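Local structure of short chain dehydrogenase (Leptospira borgpetersenii serovar Hardjo-bovis, 6UH2) at residues I67-T72 / K78-S83; G30-E35 / I95-I100. The protein binds NAD+ and probably acts as an oxidoreductase on CH-OH groups, as a member of the short-chain dehydrogenase/reductase family. All coordinates share one frame; numbering follows the deposited sequence. Where two conformers were deposited one is given.

Contact 1 (I67-T72 / K78-S83). With NAD (nicotinamide-adenine-dinucleotide), chain D.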
loop_
_atom_site.group_PDB
_atom_site.type_symbol
_atom_site.label_atom_id
_atom_site.label_comp_id
_atom_site.label_asym_id
_atom_site.label_seq_id
_atom_site.Cartn_x
_atom_site.Cartn_y
_atom_site.Cartn_z
ATOM N N ILE B 67 -5.782 -26.228 -10.501
ATOM C CA ILE B 67 -4.837 -27.333 -10.550
ATOM C C ILE B 67 -4.698 -27.885 -9.141
ATOM O O ILE B 67 -4.244 -27.184 -8.230
ATOM C CB ILE B 67 -3.481 -26.896 -11.120
ATOM C CG1 ILE B 67 -3.672 -26.350 -12.541
ATOM C CG2 ILE B 67 -2.505 -28.060 -11.093
ATOM C CD1 ILE B 67 -2.437 -25.694 -13.113
ATOM N N GLN B 68 -5.102 -29.136 -8.953
ATOM C CA GLN B 68 -4.921 -29.781 -7.657
ATOM C C GLN B 68 -3.429 -29.995 -7.415
ATOM O O GLN B 68 -2.778 -30.761 -8.134
ATOM C CB GLN B 68 -5.690 -31.097 -7.632
ATOM C CG GLN B 68 -5.568 -31.883 -6.332
ATOM C CD GLN B 68 -6.318 -33.208 -6.408
ATOM O OE1 GLN B 68 -7.221 -33.367 -7.223
ATOM N NE2 GLN B 68 -5.933 -34.163 -5.575
ATOM N N ALA B 69 -2.877 -29.320 -6.406
ATOM C CA ALA B 69 -1.432 -29.307 -6.239
ATOM C C ALA B 69 -1.067 -29.041 -4.791
ATOM O O ALA B 69 -1.799 -28.377 -4.054
ATOM C CB ALA B 69 -0.772 -28.245 -7.122
ATOM N N ASP B 70 0.105 -29.545 -4.413
ATOM C CA ASP B 70 0.677 -29.391 -3.084
ATOM C C ASP B 70 1.990 -28.639 -3.249
ATOM O O ASP B 70 2.958 -29.193 -3.787
ATOM C CB ASP B 70 0.877 -30.764 -2.447
ATOM C CG ASP B 70 1.589 -30.705 -1.101
ATOM O OD1 ASP B 70 2.027 -29.619 -0.660
ATOM O OD2 ASP B 70 1.707 -31.779 -0.484
ATOM N N ILE B 71 2.028 -27.386 -2.782
ATOM C CA ILE B 71 3.204 -26.541 -2.977
ATOM C C ILE B 71 4.398 -26.978 -2.141
ATOM O O ILE B 71 5.480 -26.404 -2.285
ATOM C CB ILE B 71 2.892 -25.057 -2.682
ATOM C CG1 ILE B 71 2.533 -24.864 -1.207
ATOM C CG2 ILE B 71 1.782 -24.532 -3.633
ATOM C CD1 ILE B 71 2.217 -23.422 -0.826
ATOM N N THR B 72 4.235 -27.959 -1.261
ATOM C CA THR B 72 5.381 -28.498 -0.547
ATOM C C THR B 72 6.083 -29.600 -1.325
ATOM O O THR B 72 7.138 -30.057 -0.886
ATOM C CB THR B 72 4.976 -29.049 0.830
ATOM O OG1 THR B 72 4.204 -30.251 0.678
ATOM C CG2 THR B 72 4.172 -28.019 1.618
ATOM N N LYS B 78 7.289 -28.891 -10.127
ATOM C CA LYS B 78 8.125 -28.952 -11.316
ATOM C C LYS B 78 7.317 -29.374 -12.535
ATOM O O LYS B 78 7.391 -28.742 -13.596
ATOM C CB LYS B 78 9.282 -29.925 -11.088
ATOM C CG LYS B 78 10.127 -30.149 -12.328
ATOM C CD LYS B 78 11.288 -31.110 -12.043
ATOM C CE LYS B 78 12.149 -31.326 -13.285
ATOM N NZ LYS B 78 13.545 -30.820 -13.101
ATOM N N GLU B 79 6.530 -30.440 -12.395
ATOM C CA GLU B 79 5.747 -30.928 -13.524
ATOM C C GLU B 79 4.674 -29.920 -13.929
ATOM O O GLU B 79 4.395 -29.744 -15.121
ATOM C CB GLU B 79 5.127 -32.279 -13.179
ATOM N N ILE B 80 4.071 -29.239 -12.955
ATOM C CA ILE B 80 3.090 -28.204 -13.280
ATOM C C ILE B 80 3.742 -27.076 -14.069
ATOM O O ILE B 80 3.190 -26.598 -15.069
ATOM C CB ILE B 80 2.419 -27.685 -11.995
ATOM C CG1 ILE B 80 1.423 -28.716 -11.477
ATOM C CG2 ILE B 80 1.706 -26.356 -12.241
ATOM C CD1 ILE B 80 0.924 -28.386 -10.098
ATOM N N PHE B 81 4.933 -26.638 -13.650
ATOM C CA PHE B 81 5.564 -25.524 -14.350
ATOM C C PHE B 81 6.003 -25.913 -15.750
ATOM O O PHE B 81 5.970 -25.076 -16.660
ATOM C CB PHE B 81 6.715 -24.961 -13.528
ATOM C CG PHE B 81 6.288 -23.808 -12.689
ATOM C CD1 PHE B 81 5.515 -24.021 -11.559
ATOM C CD2 PHE B 81 6.570 -22.511 -13.073
ATOM C CE1 PHE B 81 5.068 -22.967 -10.800
ATOM C CE2 PHE B 81 6.119 -21.444 -12.325
ATOM C CZ PHE B 81 5.368 -21.668 -11.183
ATOM N N LEU B 82 6.386 -27.171 -15.955
ATOM C CA LEU B 82 6.658 -27.639 -17.309
ATOM C C LEU B 82 5.402 -27.570 -18.165
ATOM O O LEU B 82 5.441 -27.109 -19.314
ATOM C CB LEU B 82 7.198 -29.066 -17.262
ATOM C CG LEU B 82 7.387 -29.764 -18.606
ATOM C CD1 LEU B 82 8.351 -28.958 -19.455
ATOM C CD2 LEU B 82 7.894 -31.181 -18.397
ATOM N N SER B 83 4.274 -28.019 -17.615
ATOM C CA SER B 83 3.017 -27.979 -18.351
ATOM C C SER B 83 2.580 -26.544 -18.643
ATOM O O SER B 83 2.061 -26.259 -19.730
ATOM C CB SER B 83 1.946 -28.729 -17.565
ATOM O OG SER B 83 0.681 -28.589 -18.174
HETATM P PA NAD D . -7.586 -20.448 4.492
HETATM O O1A NAD D . -7.236 -21.501 5.573
HETATM O O2A NAD D . -9.045 -20.059 4.249
HETATM O O5B NAD D . -6.920 -20.848 3.049
HETATM C C5B NAD D . -5.606 -21.353 2.903
HETATM C C4B NAD D . -5.654 -22.108 1.603
HETATM O O4B NAD D . -4.277 -22.614 1.429
HETATM C C3B NAD D . -6.593 -23.325 1.633
HETATM O O3B NAD D . -7.417 -23.361 0.442
HETATM C C2B NAD D . -5.618 -24.510 1.600
HETATM O O2B NAD D . -6.175 -25.653 0.935
HETATM C C1B NAD D . -4.376 -23.912 0.900
HETATM N N9A NAD D . -3.250 -24.790 1.200
HETATM C C8A NAD D . -2.949 -25.435 2.399
HETATM N N7A NAD D . -1.896 -26.197 2.277
HETATM C C5A NAD D . -1.496 -26.075 0.947
HETATM C C6A NAD D . -0.470 -26.651 0.205
HETATM N N6A NAD D . 0.411 -27.517 0.743
HETATM N N1A NAD D . -0.353 -26.305 -1.087
HETATM C C2A NAD D . -1.217 -25.448 -1.635
HETATM N N3A NAD D . -2.238 -24.859 -1.008
HETATM C C4A NAD D . -2.336 -25.203 0.285
HETATM O O3 NAD D . -6.734 -19.099 4.767
HETATM P PN NAD D . -7.040 -17.532 4.539
HETATM O O1N NAD D . -7.614 -16.889 5.827
HETATM O O2N NAD D . -7.689 -17.388 3.159
HETATM O O5D NAD D . -5.428 -17.061 4.519
HETATM C C5D NAD D . -4.805 -16.823 3.274
HETATM C C4D NAD D . -3.442 -16.210 3.583
HETATM O O4D NAD D . -3.567 -15.022 4.462
HETATM C C3D NAD D . -2.597 -17.186 4.401
HETATM O O3D NAD D . -1.209 -17.048 4.073
HETATM C C2D NAD D . -2.751 -16.729 5.884
HETATM O O2D NAD D . -1.635 -17.049 6.698
HETATM C C1D NAD D . -2.849 -15.194 5.655
HETATM N N1N NAD D . -3.603 -14.460 6.733
HETATM C C2N NAD D . -4.879 -14.803 7.062
HETATM C C3N NAD D . -5.521 -14.103 8.052
HETATM C C7N NAD D . -6.916 -14.489 8.409
HETATM O O7N NAD D . -7.413 -13.995 9.409
HETATM N N7N NAD D . -7.571 -15.360 7.608
HETATM C C4N NAD D . -4.843 -13.050 8.691
HETATM C C5N NAD D . -3.563 -12.735 8.343
HETATM C C6N NAD D . -2.940 -13.463 7.333
#
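The adenine end of the NAD pocket of this Rossmann fold lies next to the packing of Ile67 and Ala69 on Ile80. The join is apolar and rests on one methyl group. CD1 of Ile80 lies 3.4 Å from CB of Ala69, which is tight for two carbons, and 3.6 Å from CG2 of Ile67. The side chains of Ile67 and Ile80 run alongside one another with their ends heading opposite ways. In Ile80, CG1 is anti to the carbonyl carbon (chi1 -75°) and the chain runs on extended, which carries CD1 out to both partners.

Just beyond this packing, Asp70 and Ile71 bind the adenine. Ile71 N donates to N1A of NAD over 3.1 Å, nearly straight at 175°. The exocyclic N6A of NAD donates to Asp70 OD1 over 3.0 Å. Side-chain carbons of Ile71 also touch the base, with CG1 3.2 Å from N1A of NAD. Asp70 is itself held in place by an Asx turn. Thr72 N donates to Asp70 OD1 at 2.8 Å, and Thr72 OG1 adds a second bond to the same oxygen at 2.6 Å. Both reach it from one face of the carboxylate plane.

Strand 64-68 is the outermost strand on its side of the parallel sheet within this chain. Its neighbour is strand 46-51, and Ile67 packs on Ile48 and Leu50 there. Helix 74-86 covers the strand end through Ile80, while Phe81 packs on Leu24 of strand 22-26 and on Thr132 of helix 111-139.

Contact 2 (G30-E35 / I95-I100). With NAD (nicotinamide-adenine-dinucleotide), chain D.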
loop_
_atom_site.group_PDB
_atom_site.type_symbol
_atom_site.label_atom_id
_atom_site.label_comp_id
_atom_site.label_asym_id
_atom_site.label_seq_id
_atom_site.Cartn_x
_atom_site.Cartn_y
_atom_site.Cartn_z
ATOM N N GLY B 30 -9.060 -20.868 -0.571
ATOM C CA GLY B 30 -9.335 -20.474 0.798
ATOM C C GLY B 30 -10.189 -19.219 0.879
ATOM O O GLY B 30 -10.714 -18.719 -0.115
ATOM N N GLN B 31 -10.339 -18.707 2.104
ATOM C CA GLN B 31 -11.217 -17.554 2.300
ATOM C C GLN B 31 -10.697 -16.331 1.556
ATOM O O GLN B 31 -11.428 -15.699 0.783
ATOM C CB GLN B 31 -11.384 -17.234 3.786
ATOM C CG GLN B 31 -12.457 -16.169 4.014
ATOM C CD GLN B 31 -12.657 -15.813 5.463
ATOM O OE1 GLN B 31 -11.886 -16.227 6.333
ATOM N NE2 GLN B 31 -13.708 -15.043 5.740
ATOM N N ILE B 32 -9.434 -15.973 1.775
ATOM C CA ILE B 32 -8.893 -14.808 1.082
ATOM C C ILE B 32 -8.655 -15.137 -0.386
ATOM O O ILE B 32 -9.016 -14.360 -1.276
ATOM C CB ILE B 32 -7.601 -14.320 1.770
ATOM C CG1 ILE B 32 -7.932 -13.664 3.107
ATOM C CG2 ILE B 32 -6.838 -13.343 0.865
ATOM C CD1 ILE B 32 -6.710 -13.392 3.978
ATOM N N GLY B 33 -8.047 -16.302 -0.652
ATOM C CA GLY B 33 -7.742 -16.687 -2.021
ATOM C C GLY B 33 -8.950 -16.670 -2.939
ATOM O O GLY B 33 -8.870 -16.181 -4.070
ATOM N N SER B 34 -10.094 -17.176 -2.460
ATOM C CA SER B 34 -11.269 -17.213 -3.326
ATOM C C SER B 34 -11.751 -15.805 -3.660
ATOM O O SER B 34 -12.180 -15.549 -4.791
ATOM C CB SER B 34 -12.385 -18.036 -2.684
ATOM O OG SER B 34 -12.732 -17.523 -1.417
ATOM N N GLU B 35 -11.678 -14.878 -2.704
ATOM C CA GLU B 35 -12.027 -13.495 -3.008
ATOM C C GLU B 35 -11.084 -12.922 -4.059
ATOM O O GLU B 35 -11.516 -12.218 -4.980
ATOM C CB GLU B 35 -11.999 -12.652 -1.729
ATOM C CG GLU B 35 -12.241 -11.167 -1.953
ATOM C CD GLU B 35 -13.701 -10.838 -2.263
ATOM O OE1 GLU B 35 -14.579 -11.700 -2.060
ATOM O OE2 GLU B 35 -13.963 -9.713 -2.719
ATOM N N ILE B 95 0.881 -15.001 -6.853
ATOM C CA ILE B 95 0.369 -14.645 -5.532
ATOM C C ILE B 95 0.544 -15.851 -4.618
ATOM O O ILE B 95 -0.143 -16.868 -4.773
ATOM C CB ILE B 95 -1.098 -14.193 -5.576
ATOM C CG1 ILE B 95 -1.269 -13.038 -6.569
ATOM C CG2 ILE B 95 -1.572 -13.776 -4.173
ATOM C CD1 ILE B 95 -2.627 -12.398 -6.527
ATOM N N ASN B 96 1.459 -15.732 -3.650
ATOM C CA ASN B 96 1.716 -16.799 -2.679
ATOM C C ASN B 96 0.743 -16.636 -1.514
ATOM O O ASN B 96 1.076 -16.149 -0.431
ATOM C CB ASN B 96 3.170 -16.754 -2.220
ATOM C CG ASN B 96 4.127 -17.284 -3.269
ATOM O OD1 ASN B 96 3.987 -18.417 -3.725
ATOM N ND2 ASN B 96 5.099 -16.458 -3.671
ATOM N N CYS B 97 -0.487 -17.046 -1.743
ATOM C CA CYS B 97 -1.518 -16.830 -0.742
ATOM C C CYS B 97 -1.670 -18.007 0.208
ATOM O O CYS B 97 -2.204 -17.832 1.307
ATOM C CB CYS B 97 -2.860 -16.517 -1.432
ATOM S SG CYS B 97 -4.129 -15.854 -0.311
ATOM N N ALA B 98 -1.183 -19.188 -0.163
ATOM C CA ALA B 98 -1.329 -20.344 0.710
ATOM C C ALA B 98 -0.603 -20.116 2.031
ATOM O O ALA B 98 0.524 -19.607 2.061
ATOM C CB ALA B 98 -0.788 -21.591 0.019
ATOM N N GLY B 99 -1.266 -20.495 3.123
ATOM C CA GLY B 99 -0.703 -20.384 4.458
ATOM C C GLY B 99 -1.536 -21.178 5.433
ATOM O O GLY B 99 -2.747 -21.334 5.252
ATOM N N ILE B 100 -0.885 -21.723 6.463
ATOM C CA ILE B 100 -1.578 -22.482 7.500
ATOM C C ILE B 100 -1.010 -22.108 8.867
ATOM O O ILE B 100 -0.036 -21.367 8.986
ATOM C CB ILE B 100 -1.486 -24.011 7.298
ATOM C CG1 ILE B 100 -0.040 -24.486 7.495
ATOM C CG2 ILE B 100 -2.029 -24.429 5.938
ATOM C CD1 ILE B 100 0.060 -25.988 7.713
HETATM P PA NAD D . -7.586 -20.448 4.492
HETATM O O1A NAD D . -7.236 -21.501 5.573
HETATM O O2A NAD D . -9.045 -20.059 4.249
HETATM O O5B NAD D . -6.920 -20.848 3.049
HETATM C C5B NAD D . -5.606 -21.353 2.903
HETATM C C4B NAD D . -5.654 -22.108 1.603
HETATM O O4B NAD D . -4.277 -22.614 1.429
HETATM C C3B NAD D . -6.593 -23.325 1.633
HETATM O O3B NAD D . -7.417 -23.361 0.442
HETATM C C2B NAD D . -5.618 -24.510 1.600
HETATM O O2B NAD D . -6.175 -25.653 0.935
HETATM C C1B NAD D . -4.376 -23.912 0.900
HETATM N N9A NAD D . -3.250 -24.790 1.200
HETATM C C8A NAD D . -2.949 -25.435 2.399
HETATM N N7A NAD D . -1.896 -26.197 2.277
HETATM C C5A NAD D . -1.496 -26.075 0.947
HETATM C C6A NAD D . -0.470 -26.651 0.205
HETATM N N6A NAD D . 0.411 -27.517 0.743
HETATM N N1A NAD D . -0.353 -26.305 -1.087
HETATM C C2A NAD D . -1.217 -25.448 -1.635
HETATM N N3A NAD D . -2.238 -24.859 -1.008
HETATM C C4A NAD D . -2.336 -25.203 0.285
HETATM O O3 NAD D . -6.734 -19.099 4.767
HETATM P PN NAD D . -7.040 -17.532 4.539
HETATM O O1N NAD D . -7.614 -16.889 5.827
HETATM O O2N NAD D . -7.689 -17.388 3.159
HETATM O O5D NAD D . -5.428 -17.061 4.519
HETATM C C5D NAD D . -4.805 -16.823 3.274
HETATM C C4D NAD D . -3.442 -16.210 3.583
HETATM O O4D NAD D . -3.567 -15.022 4.462
HETATM C C3D NAD D . -2.597 -17.186 4.401
HETATM O O3D NAD D . -1.209 -17.048 4.073
HETATM C C2D NAD D . -2.751 -16.729 5.884
HETATM O O2D NAD D . -1.635 -17.049 6.698
HETATM C C1D NAD D . -2.849 -15.194 5.655
HETATM N N1N NAD D . -3.603 -14.460 6.733
HETATM C C2N NAD D . -4.879 -14.803 7.062
HETATM C C3N NAD D . -5.521 -14.103 8.052
HETATM C C7N NAD D . -6.916 -14.489 8.409
HETATM O O7N NAD D . -7.413 -13.995 9.409
HETATM N N7N NAD D . -7.571 -15.360 7.608
HETATM C C4N NAD D . -4.843 -13.050 8.691
HETATM C C5N NAD D . -3.563 -12.735 8.343
HETATM C C6N NAD D . -2.940 -13.463 7.333
#
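Ile32 and Cys97 meet beside the pyrophosphate of NAD, where the first turn of helix 31-42, after the glycine-rich turn of the Rossmann fold, faces the residues that follow strand 93-96. The CB bonds of Ile32 and Cys97 both point toward the other segment, and CG2 of Ile32 meets SG of Cys97 at 3.9 Å. In both residues the touching atom is anti to its own backbone N; for Cys97 SG the torsion is -167°. The two branches of Ile32 divide the work. CG2 serves the protein contact, while CD1 reaches the nicotinamide ribose, 3.6 Å from O4D of NAD. The sulfur of Cys97 also touches the cofactor, at C5D of NAD. Gly33 lies beside this pair, its N 4.0 Å from Cys97 SG.

Gly30 and Gly33 fit the GxGxxG pattern of Rossmann folds. Gly30 sits at the N-cap of helix 31-42, and a CB there would collide with O5B of NAD. The first amides of the helix then take one phosphate each. Gln31 N donates to O2A of NAD over 2.8 Å at 173°. Ile32 N donates to O2N of NAD over 2.6 Å at 167°. The helix N-terminus would probably help to stabilise the phosphate charge.

Ala98 CB lies by N3A of NAD and Ile100 CG2 by C8A, so residues 97-100 run along the cofactor to its adenine. Phe148 of strand 144-148 packs on both Ile32 and Cys97, and this contact is buried. Close to it, Cys97 O accepts a hydrogen bond from the ribose hydroxyl O3D of NAD at 3.0 Å.

In the fold
The two contacts lie along one NAD molecule, with centres about 17 Å apart. Contact 1 meets the adenine, and contact 2 the pyrophosphate, the nicotinamide ribose and, through Ala98 and Ile100, part of the adenine. Along the chain, residues 30-35 come first, then both segments of contact 1, then residues 95-100. Helix 74-86 is followed, after a short connection, by strand 93-96. Both contacts reach the same parallel sheet: strand 64-68 is at its edge, and strand 93-96 is further in, beyond strands 46-51 and 22-26. Ile71 CD1 packs on Ala98 CB at 3.6 Å. Both contacts use residues following C-terminal strand ends, together with the start of helix 31-42, as expected for a Rossmann fold.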